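Local coordinates for beta-xylosidase (Uncultured organism, PDB 4MLG), which probably removes xylose units from the non-reducing ends of xylo-oligosaccharides, as a calcium-containing beta-propeller beta-xylosidase of glycoside hydrolase family 43, at residues 66-78 with 118-130. Residues are numbered along the deposited sequence; the frame is centred on the assembly and turned at random.
Sequences DHGVVLRTEDIPW and PEGPFIPQENPIK
Pro-128 lies over one face of the Trp-78 indole. Its CD sits 3.6 Å from the centroid of the five-membered ring, a CH-pi contact, and its CB sits over the six-membered ring. CG of Trp-78 stands between the backbone N and the carbonyl carbon (chi1 63°), which lays the indole across the proline. At the indole edge, a water accepts from Trp-78 NE1 and donates to Gln-125 O at 2.6 Å. An alanine in place of Trp-78 would probably leave Pro-128 without its flat partner and this water without its indole donor. Next door, Pro-77 CG rests on Glu-126 CA at 3.7 Å. The Pro-124 ring is a bump that fills the hollow between Leu-71 CD1, Ile-76 CG1 and the carbonyl of Asp-75. Strand 64-72 ends one antiparallel sheet and strand 123-124 ends the next, so the contact joins edge strands of two neighbouring sheets of the beta-propeller. One backbone bond bridges the seam, from Phe-122 N to Val-70 O at 3.2 Å. Beside it, Val-70 CB meets the edge of the Phe-122 ring at CD2, and Val-70 CG1 reaches Glu-119 O. At the far end, Glu-119 CB lies over the face of the His-67 ring, a CH-pi contact 3.4 Å from its centroid. The Glu-119 chain then bends at chi2 (-77°), and its carboxylate forms a salt bridge with Arg-117, while His-67 NE2 is hydrogen-bonded to Ser-55 OG.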
ATOM      1  N   ASP A  66       1.979  34.449  -8.130  1.00 79.86           N
ATOM      2  CA  ASP A  66       1.210  33.230  -7.906  1.00 77.15           C
ATOM      3  C   ASP A  66       0.772  32.657  -9.249  1.00 75.27           C
ATOM      4  O   ASP A  66       0.038  33.303  -9.997  1.00 77.40           O
ATOM      5  CB  ASP A  66      -0.015  33.521  -7.032  1.00 79.02           C
ATOM      6  CG  ASP A  66      -0.676  32.256  -6.497  1.00 79.02           C
ATOM      7  OD1 ASP A  66      -0.513  31.178  -7.107  1.00 78.85           O
ATOM      8  OD2 ASP A  66      -1.364  32.342  -5.458  1.00 79.05           O
ATOM      9  N   HIS A  67       1.224  31.444  -9.552  1.00 71.04           N
ATOM     10  CA  HIS A  67       0.862  30.795 -10.806  1.00 70.91           C
ATOM     11  C   HIS A  67      -0.450  30.025 -10.679  1.00 69.94           C
ATOM     12  O   HIS A  67      -0.931  29.440 -11.649  1.00 70.87           O
ATOM     13  CB  HIS A  67       1.984  29.868 -11.280  1.00 68.74           C
ATOM     14  CG  HIS A  67       3.248  30.587 -11.638  1.00 68.04           C
ATOM     15  ND1 HIS A  67       3.455  31.157 -12.876  1.00 70.35           N
ATOM     16  CD2 HIS A  67       4.371  30.827 -10.921  1.00 65.97           C
ATOM     17  CE1 HIS A  67       4.651  31.718 -12.905  1.00 69.96           C
ATOM     18  NE2 HIS A  67       5.227  31.532 -11.731  1.00 67.40           N
ATOM     19  N   GLY A  68      -1.020  30.029  -9.479  1.00 67.97           N
ATOM     20  CA  GLY A  68      -2.289  29.368  -9.234  1.00 67.55           C
ATOM     21  C   GLY A  68      -2.143  27.892  -8.913  1.00 65.75           C
ATOM     22  O   GLY A  68      -1.034  27.394  -8.725  1.00 65.56           O
ATOM     23  N   VAL A  69      -3.272  27.194  -8.850  1.00 65.68           N
ATOM     24  CA  VAL A  69      -3.284  25.764  -8.567  1.00 64.35           C
ATOM     25  C   VAL A  69      -2.739  24.962  -9.748  1.00 63.81           C
ATOM     26  O   VAL A  69      -3.136  25.178 -10.892  1.00 66.43           O
ATOM     27  CB  VAL A  69      -4.708  25.275  -8.227  1.00 66.83           C
ATOM     28  CG1 VAL A  69      -4.723  23.768  -8.008  1.00 66.18           C
ATOM     29  CG2 VAL A  69      -5.238  26.004  -7.004  1.00 67.10           C
ATOM     30  N   VAL A  70      -1.824  24.040  -9.461  1.00 61.28           N
ATOM     31  CA  VAL A  70      -1.223  23.205 -10.494  1.00 61.94           C
ATOM     32  C   VAL A  70      -1.560  21.733 -10.282  1.00 62.39           C
ATOM     33  O   VAL A  70      -1.299  20.898 -11.149  1.00 63.75           O
ATOM     34  CB  VAL A  70       0.305  23.356 -10.518  1.00 59.27           C
ATOM     35  CG1 VAL A  70       0.694  24.759 -10.958  1.00 60.43           C
ATOM     36  CG2 VAL A  70       0.885  23.034  -9.149  1.00 55.78           C
ATOM     37  N   LEU A  71      -2.136  21.425  -9.124  1.00 61.19           N
ATOM     38  CA  LEU A  71      -2.502  20.056  -8.783  1.00 61.31           C
ATOM     39  C   LEU A  71      -3.467  20.038  -7.605  1.00 62.07           C
ATOM     40  O   LEU A  71      -3.290  20.781  -6.641  1.00 61.94           O
ATOM     41  CB  LEU A  71      -1.252  19.241  -8.437  1.00 58.70           C
ATOM     42  CG  LEU A  71      -1.429  17.733  -8.240  1.00 56.62           C
ATOM     43  CD1 LEU A  71      -1.770  17.058  -9.558  1.00 57.62           C
ATOM     44  CD2 LEU A  71      -0.182  17.112  -7.625  1.00 54.92           C
ATOM     45  N   ARG A  72      -4.492  19.194  -7.690  1.00 62.86           N
ATOM     46  CA  ARG A  72      -5.416  18.992  -6.578  1.00 62.30           C
ATOM     47  C   ARG A  72      -5.776  17.514  -6.450  1.00 60.42           C
ATOM     48  O   ARG A  72      -5.638  16.750  -7.405  1.00 60.69           O
ATOM     49  CB  ARG A  72      -6.677  19.845  -6.742  1.00 66.93           C
ATOM     50  CG  ARG A  72      -7.569  19.438  -7.903  1.00 73.04           C
ATOM     51  CD  ARG A  72      -8.771  20.366  -8.034  1.00 78.16           C
ATOM     52  NE  ARG A  72      -8.377  21.739  -8.341  1.00 81.31           N
ATOM     53  CZ  ARG A  72      -8.263  22.228  -9.573  1.00 84.95           C
ATOM     54  NH1 ARG A  72      -8.514  21.457 -10.622  1.00 87.21           N
ATOM     55  NH2 ARG A  72      -7.897  23.489  -9.757  1.00 85.77           N
ATOM     56  N   THR A  73      -6.236  17.120  -5.267  1.00 59.89           N
ATOM     57  CA  THR A  73      -6.545  15.721  -4.979  1.00 61.23           C
ATOM     58  C   THR A  73      -7.580  15.113  -5.928  1.00 64.04           C
ATOM     59  O   THR A  73      -7.542  13.917  -6.202  1.00 64.23           O
ATOM     60  CB  THR A  73      -7.019  15.532  -3.525  1.00 61.42           C
ATOM     61  OG1 THR A  73      -8.181  16.337  -3.289  1.00 65.10           O
ATOM     62  CG2 THR A  73      -5.924  15.936  -2.552  1.00 59.43           C
ATOM     63  N   GLU A  74      -8.497  15.935  -6.428  1.00 67.41           N
ATOM     64  CA  GLU A  74      -9.521  15.453  -7.352  1.00 72.03           C
ATOM     65  C   GLU A  74      -8.912  14.965  -8.663  1.00 71.30           C
ATOM     66  O   GLU A  74      -9.404  14.014  -9.270  1.00 73.16           O
ATOM     67  CB  GLU A  74     -10.557  16.541  -7.646  1.00 78.33           C
ATOM     68  CG  GLU A  74     -11.406  16.958  -6.458  1.00 82.95           C
ATOM     69  CD  GLU A  74     -10.833  18.151  -5.721  1.00 85.79           C
ATOM     70  OE1 GLU A  74     -11.615  19.058  -5.367  1.00 88.42           O
ATOM     71  OE2 GLU A  74      -9.606  18.182  -5.493  1.00 84.79           O
ATOM     72  N   ASP A  75      -7.841  15.623  -9.096  1.00 68.94           N
ATOM     73  CA  ASP A  75      -7.203  15.300 -10.368  1.00 68.57           C
ATOM     74  C   ASP A  75      -6.355  14.031 -10.291  1.00 63.19           C
ATOM     75  O   ASP A  75      -5.926  13.500 -11.315  1.00 62.83           O
ATOM     76  CB  ASP A  75      -6.342  16.473 -10.849  1.00 70.81           C
ATOM     77  CG  ASP A  75      -7.120  17.773 -10.935  1.00 73.48           C
ATOM     78  OD1 ASP A  75      -8.366  17.721 -10.984  1.00 75.61           O
ATOM     79  OD2 ASP A  75      -6.482  18.847 -10.956  1.00 73.27           O
ATOM     80  N   ILE A  76      -6.113  13.552  -9.075  1.00 59.44           N
ATOM     81  CA  ILE A  76      -5.308  12.351  -8.874  1.00 57.10           C
ATOM     82  C   ILE A  76      -6.198  11.109  -8.806  1.00 58.03           C
ATOM     83  O   ILE A  76      -7.097  11.033  -7.971  1.00 58.25           O
ATOM     84  CB  ILE A  76      -4.454  12.458  -7.595  1.00 52.78           C
ATOM     85  CG1 ILE A  76      -3.665  13.768  -7.593  1.00 49.63           C
ATOM     86  CG2 ILE A  76      -3.513  11.271  -7.475  1.00 53.57           C
ATOM     87  CD1 ILE A  76      -2.881  14.005  -6.320  1.00 47.43           C
ATOM     88  N   PRO A  77      -5.956  10.137  -9.699  1.00 59.40           N
ATOM     89  CA  PRO A  77      -6.793   8.937  -9.821  1.00 60.44           C
ATOM     90  C   PRO A  77      -6.742   8.019  -8.599  1.00 60.43           C
ATOM     91  O   PRO A  77      -7.772   7.462  -8.215  1.00 61.25           O
ATOM     92  CB  PRO A  77      -6.200   8.221 -11.039  1.00 61.09           C
ATOM     93  CG  PRO A  77      -5.497   9.293 -11.807  1.00 61.50           C
ATOM     94  CD  PRO A  77      -4.941  10.208 -10.763  1.00 59.35           C
ATOM     95  N   TRP A  78      -5.564   7.859  -8.005  1.00 58.70           N
ATOM     96  CA  TRP A  78      -5.402   6.963  -6.863  1.00 58.34           C
ATOM     97  C   TRP A  78      -5.588   7.698  -5.543  1.00 56.55           C
ATOM     98  O   TRP A  78      -5.277   7.166  -4.478  1.00 54.82           O
ATOM     99  CB  TRP A  78      -4.027   6.291  -6.896  1.00 59.15           C
ATOM    100  CG  TRP A  78      -2.872   7.248  -6.770  1.00 58.55           C
ATOM    101  CD1 TRP A  78      -2.304   7.983  -7.771  1.00 59.21           C
ATOM    102  CD2 TRP A  78      -2.138   7.560  -5.578  1.00 57.18           C
ATOM    103  NE1 TRP A  78      -1.268   8.736  -7.275  1.00 58.54           N
ATOM    104  CE2 TRP A  78      -1.144   8.495  -5.932  1.00 57.65           C
ATOM    105  CE3 TRP A  78      -2.225   7.141  -4.247  1.00 56.44           C
ATOM    106  CZ2 TRP A  78      -0.246   9.020  -5.001  1.00 56.81           C
ATOM    107  CZ3 TRP A  78      -1.334   7.662  -3.325  1.00 56.27           C
ATOM    108  CH2 TRP A  78      -0.357   8.591  -3.707  1.00 55.97           C
ATOM    109  N   PRO A 118       8.170  24.730 -15.421  1.00 74.57           N
ATOM    110  CA  PRO A 118       8.220  24.649 -13.954  1.00 72.06           C
ATOM    111  C   PRO A 118       6.970  25.166 -13.247  1.00 73.21           C
ATOM    112  O   PRO A 118       6.694  24.749 -12.123  1.00 71.11           O
ATOM    113  CB  PRO A 118       9.422  25.531 -13.597  1.00 71.22           C
ATOM    114  CG  PRO A 118       9.550  26.472 -14.738  1.00 72.64           C
ATOM    115  CD  PRO A 118       9.171  25.677 -15.946  1.00 74.19           C
ATOM    116  N   GLU A 119       6.230  26.060 -13.894  1.00 78.28           N
ATOM    117  CA  GLU A 119       5.058  26.662 -13.272  1.00 83.48           C
ATOM    118  C   GLU A 119       3.766  26.112 -13.864  1.00 86.69           C
ATOM    119  O   GLU A 119       2.696  26.242 -13.269  1.00 88.98           O
ATOM    120  CB  GLU A 119       5.094  28.185 -13.430  1.00 86.46           C
ATOM    121  CG  GLU A 119       4.615  28.695 -14.786  1.00 89.45           C
ATOM    122  CD  GLU A 119       5.642  28.533 -15.896  1.00 91.59           C
ATOM    123  OE1 GLU A 119       6.576  27.717 -15.751  1.00 90.85           O
ATOM    124  OE2 GLU A 119       5.512  29.232 -16.923  1.00 93.52           O
ATOM    125  N   GLY A 120       3.877  25.496 -15.038  1.00 86.80           N
ATOM    126  CA  GLY A 120       2.723  24.969 -15.742  1.00 85.93           C
ATOM    127  C   GLY A 120       2.013  23.869 -14.978  1.00 86.54           C
ATOM    128  O   GLY A 120       2.557  23.327 -14.017  1.00 84.67           O
ATOM    129  N   PRO A 121       0.787  23.534 -15.406  1.00 88.25           N
ATOM    130  CA  PRO A 121      -0.027  22.506 -14.750  1.00 85.78           C
ATOM    131  C   PRO A 121       0.637  21.133 -14.801  1.00 81.52           C
ATOM    132  O   PRO A 121       1.137  20.724 -15.848  1.00 81.52           O
ATOM    133  CB  PRO A 121      -1.321  22.508 -15.573  1.00 89.35           C
ATOM    134  CG  PRO A 121      -0.937  23.086 -16.893  1.00 91.74           C
ATOM    135  CD  PRO A 121       0.115  24.103 -16.586  1.00 92.06           C
ATOM    136  N   PHE A 122       0.642  20.438 -13.669  1.00 75.46           N
ATOM    137  CA  PHE A 122       1.262  19.122 -13.578  1.00 71.03           C
ATOM    138  C   PHE A 122       0.226  18.015 -13.741  1.00 68.95           C
ATOM    139  O   PHE A 122      -0.785  17.991 -13.038  1.00 68.69           O
ATOM    140  CB  PHE A 122       1.989  18.965 -12.240  1.00 68.86           C
ATOM    141  CG  PHE A 122       3.223  19.814 -12.110  1.00 68.66           C
ATOM    142  CD1 PHE A 122       4.481  19.264 -12.299  1.00 68.81           C
ATOM    143  CD2 PHE A 122       3.127  21.160 -11.796  1.00 68.80           C
ATOM    144  CE1 PHE A 122       5.619  20.042 -12.179  1.00 69.66           C
ATOM    145  CE2 PHE A 122       4.260  21.942 -11.675  1.00 69.49           C
ATOM    146  CZ  PHE A 122       5.508  21.382 -11.867  1.00 69.83           C
ATOM    147  N   ILE A 123       0.482  17.100 -14.672  1.00 66.89           N
ATOM    148  CA  ILE A 123      -0.404  15.964 -14.890  1.00 64.48           C
ATOM    149  C   ILE A 123       0.108  14.740 -14.137  1.00 61.87           C
ATOM    150  O   ILE A 123       1.205  14.249 -14.410  1.00 61.81           O
ATOM    151  CB  ILE A 123      -0.542  15.633 -16.387  1.00 65.40           C
ATOM    152  CG1 ILE A 123      -1.072  16.849 -17.149  1.00 67.22           C
ATOM    153  CG2 ILE A 123      -1.457  14.435 -16.587  1.00 64.66           C
ATOM    154  CD1 ILE A 123      -1.252  16.609 -18.633  1.00 69.53           C
ATOM    155  N   PRO A 124      -0.691  14.243 -13.181  1.00 59.11           N
ATOM    156  CA  PRO A 124      -0.285  13.136 -12.310  1.00 57.41           C
ATOM    157  C   PRO A 124      -0.384  11.781 -12.997  1.00 58.90           C
ATOM    158  O   PRO A 124      -1.207  11.597 -13.895  1.00 60.96           O
ATOM    159  CB  PRO A 124      -1.304  13.210 -11.173  1.00 55.03           C
ATOM    160  CG  PRO A 124      -2.528  13.753 -11.818  1.00 55.23           C
ATOM    161  CD  PRO A 124      -2.047  14.724 -12.866  1.00 57.47           C
ATOM    162  N   GLN A 125       0.457  10.843 -12.576  1.00 57.90           N
ATOM    163  CA  GLN A 125       0.352   9.467 -13.034  1.00 58.45           C
ATOM    164  C   GLN A 125      -0.853   8.835 -12.354  1.00 58.40           C
ATOM    165  O   GLN A 125      -1.320   9.331 -11.330  1.00 59.27           O
ATOM    166  CB  GLN A 125       1.623   8.686 -12.698  1.00 57.47           C
ATOM    167  CG  GLN A 125       2.880   9.224 -13.366  1.00 57.83           C
ATOM    168  CD  GLN A 125       2.855   9.068 -14.875  1.00 59.07           C
ATOM    169  OE1 GLN A 125       2.305   9.905 -15.589  1.00 59.96           O
ATOM    170  NE2 GLN A 125       3.458   7.991 -15.366  1.00 59.78           N
ATOM    171  N   GLU A 126      -1.359   7.744 -12.915  1.00 58.71           N
ATOM    172  CA  GLU A 126      -2.583   7.142 -12.398  1.00 58.93           C
ATOM    173  C   GLU A 126      -2.351   6.318 -11.137  1.00 54.56           C
ATOM    174  O   GLU A 126      -3.292   6.013 -10.405  1.00 52.35           O
ATOM    175  CB  GLU A 126      -3.261   6.298 -13.476  1.00 62.96           C
ATOM    176  CG  GLU A 126      -3.653   7.093 -14.707  1.00 67.47           C
ATOM    177  CD  GLU A 126      -4.348   6.246 -15.749  1.00 73.52           C
ATOM    178  OE1 GLU A 126      -4.691   5.086 -15.437  1.00 74.38           O
ATOM    179  OE2 GLU A 126      -4.548   6.740 -16.877  1.00 77.40           O
ATOM    180  N   ASN A 127      -1.096   5.962 -10.883  1.00 53.44           N
ATOM    181  CA  ASN A 127      -0.753   5.156  -9.717  1.00 52.35           C
ATOM    182  C   ASN A 127       0.495   5.673  -9.011  1.00 54.63           C
ATOM    183  O   ASN A 127       1.362   6.280  -9.640  1.00 57.20           O
ATOM    184  CB  ASN A 127      -0.570   3.688 -10.113  1.00 50.58           C
ATOM    185  CG  ASN A 127      -1.857   3.050 -10.599  1.00 49.50           C
ATOM    186  OD1 ASN A 127      -2.124   3.004 -11.799  1.00 49.76           O
ATOM    187  ND2 ASN A 127      -2.663   2.554  -9.666  1.00 48.01           N
ATOM    188  N   PRO A 128       0.588   5.444  -7.692  1.00 53.87           N
ATOM    189  CA  PRO A 128       1.770   5.884  -6.949  1.00 52.75           C
ATOM    190  C   PRO A 128       3.001   5.070  -7.329  1.00 52.75           C
ATOM    191  O   PRO A 128       2.868   4.001  -7.925  1.00 53.90           O
ATOM    192  CB  PRO A 128       1.387   5.605  -5.494  1.00 52.35           C
ATOM    193  CG  PRO A 128       0.387   4.506  -5.574  1.00 52.48           C
ATOM    194  CD  PRO A 128      -0.402   4.792  -6.816  1.00 53.78           C
ATOM    195  N   ILE A 129       4.180   5.580  -6.987  1.00 52.50           N
ATOM    196  CA  ILE A 129       5.436   4.888  -7.252  1.00 52.23           C
ATOM    197  C   ILE A 129       5.471   3.530  -6.556  1.00 51.55           C
ATOM    198  O   ILE A 129       5.140   3.420  -5.376  1.00 51.07           O
ATOM    199  CB  ILE A 129       6.641   5.728  -6.782  1.00 53.49           C
ATOM    200  CG1 ILE A 129       6.676   7.072  -7.513  1.00 54.91           C
ATOM    201  CG2 ILE A 129       7.945   4.973  -6.992  1.00 53.72           C
ATOM    202  CD1 ILE A 129       7.827   7.966  -7.090  1.00 55.70           C
ATOM    203  N   LYS A 130       5.865   2.499  -7.295  1.00 53.11           N
ATOM    204  CA  LYS A 130       5.943   1.147  -6.754  1.00 54.34           C
ATOM    205  C   LYS A 130       6.941   1.061  -5.603  1.00 54.64           C
ATOM    206  O   LYS A 130       8.103   1.444  -5.748  1.00 55.98           O
ATOM    207  CB  LYS A 130       6.330   0.157  -7.854  1.00 55.45           C
ATOM    208  CG  LYS A 130       5.363   0.125  -9.024  1.00 56.07           C
ATOM    209  CD  LYS A 130       5.905  -0.722 -10.161  1.00 56.44           C
ATOM    210  CE  LYS A 130       4.882  -0.859 -11.275  1.00 56.38           C
ATOM    211  NZ  LYS A 130       4.442   0.462 -11.802  1.00 55.99           N
TER
HETATM  212  O   HOH W   1       0.364  10.328  -9.617  1.00 62.40           O